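Local coordinates for protein putative gamma-glutamylcyclotransferase YkqA (Bacillus subtilis, PDB 2QIK) that is a putative gamma-glutamylcyclotransferase that probably cleaves gamma-glutamyl derivatives by intramolecular cyclisation, at residues G184-R192 with L257-E265. Sequence-based numbering, arbitrary orientation. Where two conformers were deposited one is given.
Sequences GTTEGVLYR and LYLSPEFTE
Glu187 reaches from the strand to the N-terminus of the helix that opens at Pro261, lying along one face of the Phe263 ring on the way. Glu187 CB makes a CH-pi contact over that face, 4.0 Å from the Phe263 ring centroid, and its CG lies over the ring end that carries Phe263 CB, next to Phe263 CG and CD1. With CG anti to the carbonyl carbon (chi1 -57°) and the chain extended beyond it, the carboxylate arrives nearly parallel to the ring, the planes 13° apart. Both oxygens are met on their syn sides but out of the carboxylate plane, the hydroxyl more so, at 28°: Glu187 OE1 accepts an almost straight bond from Ser260 N at 3.0 Å, and Glu187 OE2 takes the proton of Ser260 OG at 2.8 Å. Ser260 is the N-cap residue, its OG accepting from Phe263 N at 3.2 Å, so the bond to OE2 probably helps to hold the capping hydroxyl. Cut back to an alanine, Glu187 would lose its carboxylate, which is likely to leave Ser260 N and OG without their acceptor, uncover part of the Phe263 face and free the hydroxyl to turn. Farther along, Val189 CG1 sits over the Tyr258 ring, 3.6 Å from its centroid. The serine-capped junction of helices 245-258 and 261-273 thus packs on the central strand of the antiparallel sheet 128-132, 185-193, 154-161 in the AIG2-like region, away from the putative substrate site.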
loop_
_atom_site.group_PDB
_atom_site.type_symbol
_atom_site.label_atom_id
_atom_site.label_comp_id
_atom_site.label_asym_id
_atom_site.label_seq_id
_atom_site.Cartn_x
_atom_site.Cartn_y
_atom_site.Cartn_z
ATOM N N GLY A 184 -14.614 -1.813 0.220
ATOM C CA GLY A 184 -15.317 -0.746 -0.478
ATOM C C GLY A 184 -14.719 -0.601 -1.893
ATOM O O GLY A 184 -14.020 -1.469 -2.437
ATOM N N THR A 185 -15.031 0.508 -2.524
ATOM C CA THR A 185 -14.438 0.885 -3.833
ATOM C C THR A 185 -14.122 2.344 -3.782
ATOM O O THR A 185 -14.826 3.112 -3.132
ATOM C CB THR A 185 -15.422 0.559 -5.006
ATOM O OG1 THR A 185 -14.694 0.624 -6.219
ATOM C CG2 THR A 185 -16.443 1.664 -5.253
ATOM N N THR A 186 -13.035 2.736 -4.400
ATOM C CA THR A 186 -12.652 4.109 -4.446
ATOM C C THR A 186 -12.034 4.533 -5.765
ATOM O O THR A 186 -11.886 3.688 -6.662
ATOM C CB THR A 186 -11.772 4.389 -3.229
ATOM O OG1 THR A 186 -11.784 5.815 -2.984
ATOM C CG2 THR A 186 -10.330 3.903 -3.377
ATOM N N GLU A 187 -11.722 5.830 -5.898
ATOM C CA GLU A 187 -11.128 6.389 -7.085
ATOM C C GLU A 187 -9.968 7.272 -6.691
ATOM O O GLU A 187 -9.927 7.832 -5.592
ATOM C CB GLU A 187 -12.158 7.234 -7.926
ATOM C CG GLU A 187 -13.398 6.494 -8.364
ATOM C CD GLU A 187 -14.215 7.278 -9.381
ATOM O OE1 GLU A 187 -13.780 8.348 -9.857
ATOM O OE2 GLU A 187 -15.337 6.784 -9.664
ATOM N N GLY A 188 -9.066 7.423 -7.653
ATOM C CA GLY A 188 -7.979 8.392 -7.530
ATOM C C GLY A 188 -7.435 8.713 -8.889
ATOM O O GLY A 188 -8.017 8.332 -9.906
ATOM N N VAL A 189 -6.318 9.386 -8.915
ATOM C CA VAL A 189 -5.622 9.810 -10.162
ATOM C C VAL A 189 -4.315 8.986 -10.197
ATOM O O VAL A 189 -3.562 8.970 -9.239
ATOM C CB VAL A 189 -5.258 11.359 -10.113
ATOM C CG1 VAL A 189 -4.591 11.838 -11.386
ATOM C CG2 VAL A 189 -6.460 12.223 -9.755
ATOM N N LEU A 190 -4.046 8.383 -11.333
ATOM C CA LEU A 190 -2.791 7.703 -11.578
ATOM C C LEU A 190 -1.922 8.603 -12.396
ATOM O O LEU A 190 -2.304 9.074 -13.479
ATOM C CB LEU A 190 -3.031 6.372 -12.310
ATOM C CG LEU A 190 -1.818 5.499 -12.461
ATOM C CD1 LEU A 190 -1.389 4.987 -11.087
ATOM C CD2 LEU A 190 -2.050 4.359 -13.410
ATOM N N TYR A 191 -0.721 8.900 -11.903
ATOM C CA TYR A 191 0.278 9.680 -12.590
ATOM C C TYR A 191 1.435 8.806 -13.077
ATOM O O TYR A 191 1.824 7.855 -12.406
ATOM C CB TYR A 191 0.915 10.692 -11.672
ATOM C CG TYR A 191 0.056 11.778 -11.070
ATOM C CD1 TYR A 191 -0.185 12.962 -11.731
ATOM C CD2 TYR A 191 -0.415 11.645 -9.798
ATOM C CE1 TYR A 191 -0.899 13.968 -11.175
ATOM C CE2 TYR A 191 -1.173 12.673 -9.189
ATOM C CZ TYR A 191 -1.378 13.836 -9.881
ATOM O OH TYR A 191 -2.072 14.878 -9.292
ATOM N N ARG A 192 1.977 9.093 -14.257
ATOM C CA ARG A 192 3.258 8.510 -14.698
ATOM C C ARG A 192 4.351 9.528 -14.319
ATOM O O ARG A 192 4.341 10.661 -14.815
ATOM C CB ARG A 192 3.252 8.324 -16.198
ATOM C CG ARG A 192 4.495 7.665 -16.755
ATOM C CD ARG A 192 4.490 7.530 -18.217
ATOM N NE ARG A 192 3.467 6.631 -18.592
ATOM C CZ ARG A 192 2.252 6.942 -19.071
ATOM N NH1 ARG A 192 1.911 8.205 -19.307
ATOM N NH2 ARG A 192 1.380 5.976 -19.332
ATOM N N LEU A 257 -11.425 17.758 -10.726
ATOM C CA LEU A 257 -10.708 17.718 -11.998
ATOM C C LEU A 257 -10.705 16.326 -12.629
ATOM O O LEU A 257 -10.838 16.190 -13.832
ATOM C CB LEU A 257 -9.277 18.219 -11.807
ATOM C CG LEU A 257 -8.232 18.339 -12.941
ATOM C CD1 LEU A 257 -8.831 19.196 -14.031
ATOM C CD2 LEU A 257 -6.940 18.922 -12.346
ATOM N N TYR A 258 -10.505 15.297 -11.810
ATOM C CA TYR A 258 -10.217 13.986 -12.358
ATOM C C TYR A 258 -11.287 12.914 -12.198
ATOM O O TYR A 258 -11.315 11.969 -12.978
ATOM C CB TYR A 258 -8.928 13.478 -11.697
ATOM C CG TYR A 258 -7.644 14.230 -12.028
ATOM C CD1 TYR A 258 -7.071 14.128 -13.276
ATOM C CD2 TYR A 258 -6.926 14.875 -11.040
ATOM C CE1 TYR A 258 -5.920 14.753 -13.607
ATOM C CE2 TYR A 258 -5.696 15.519 -11.350
ATOM C CZ TYR A 258 -5.185 15.440 -12.643
ATOM O OH TYR A 258 -3.969 16.031 -12.996
ATOM N N LEU A 259 -12.064 12.946 -11.126
ATOM C CA LEU A 259 -12.846 11.759 -10.725
ATOM C C LEU A 259 -14.289 11.814 -11.228
ATOM O O LEU A 259 -14.752 12.827 -11.734
ATOM C CB LEU A 259 -12.805 11.595 -9.209
ATOM C CG LEU A 259 -11.409 11.583 -8.592
ATOM C CD1 LEU A 259 -11.529 11.252 -7.149
ATOM C CD2 LEU A 259 -10.483 10.576 -9.323
ATOM N N SER A 260 -15.006 10.735 -11.098
ATOM C CA SER A 260 -16.395 10.750 -11.550
ATOM C C SER A 260 -17.205 11.707 -10.651
ATOM O O SER A 260 -16.973 11.791 -9.469
ATOM C CB SER A 260 -17.018 9.348 -11.573
ATOM O OG SER A 260 -17.213 8.788 -10.290
ATOM N N PRO A 261 -18.185 12.422 -11.214
ATOM C CA PRO A 261 -19.067 13.240 -10.410
ATOM C C PRO A 261 -19.737 12.455 -9.248
ATOM O O PRO A 261 -19.820 12.982 -8.186
ATOM C CB PRO A 261 -20.046 13.818 -11.456
ATOM C CG PRO A 261 -19.467 13.565 -12.743
ATOM C CD PRO A 261 -18.491 12.510 -12.668
ATOM N N GLU A 262 -20.153 11.209 -9.458
ATOM C CA GLU A 262 -20.883 10.459 -8.420
ATOM C C GLU A 262 -19.890 10.196 -7.292
ATOM O O GLU A 262 -20.245 10.326 -6.120
ATOM C CB GLU A 262 -21.472 9.105 -8.875
ATOM C CG GLU A 262 -22.222 8.215 -7.791
ATOM C CD GLU A 262 -23.589 8.737 -7.230
ATOM O OE1 GLU A 262 -24.206 8.173 -6.192
ATOM O OE2 GLU A 262 -24.116 9.715 -7.830
ATOM N N PHE A 263 -18.660 9.865 -7.640
ATOM C CA PHE A 263 -17.685 9.578 -6.574
ATOM C C PHE A 263 -17.305 10.817 -5.844
ATOM O O PHE A 263 -17.253 10.816 -4.611
ATOM C CB PHE A 263 -16.431 8.914 -7.131
ATOM C CG PHE A 263 -15.427 8.661 -6.071
ATOM C CD1 PHE A 263 -15.567 7.575 -5.241
ATOM C CD2 PHE A 263 -14.365 9.540 -5.866
ATOM C CE1 PHE A 263 -14.684 7.397 -4.173
ATOM C CE2 PHE A 263 -13.515 9.337 -4.804
ATOM C CZ PHE A 263 -13.676 8.263 -3.987
ATOM N N THR A 264 -17.100 11.921 -6.559
ATOM C CA THR A 264 -16.737 13.164 -5.928
ATOM C C THR A 264 -17.788 13.631 -4.983
ATOM O O THR A 264 -17.507 14.059 -3.868
ATOM C CB THR A 264 -16.451 14.224 -7.005
ATOM O OG1 THR A 264 -15.312 13.826 -7.753
ATOM C CG2 THR A 264 -16.216 15.587 -6.410
ATOM N N GLU A 265 -19.050 13.443 -5.378
ATOM C CA GLU A 265 -20.129 13.822 -4.483
ATOM C C GLU A 265 -20.168 13.001 -3.215
ATOM O O GLU A 265 -20.389 13.523 -2.109
ATOM C CB GLU A 265 -21.467 13.637 -5.209
ATOM C CG GLU A 265 -22.599 13.859 -4.258
ATOM C CD GLU A 265 -23.945 13.632 -4.912
ATOM O OE1 GLU A 265 -24.851 14.395 -4.482
ATOM O OE2 GLU A 265 -24.146 12.790 -5.799
HETATM O O HOH W 1 -2.627 17.199 -10.779
#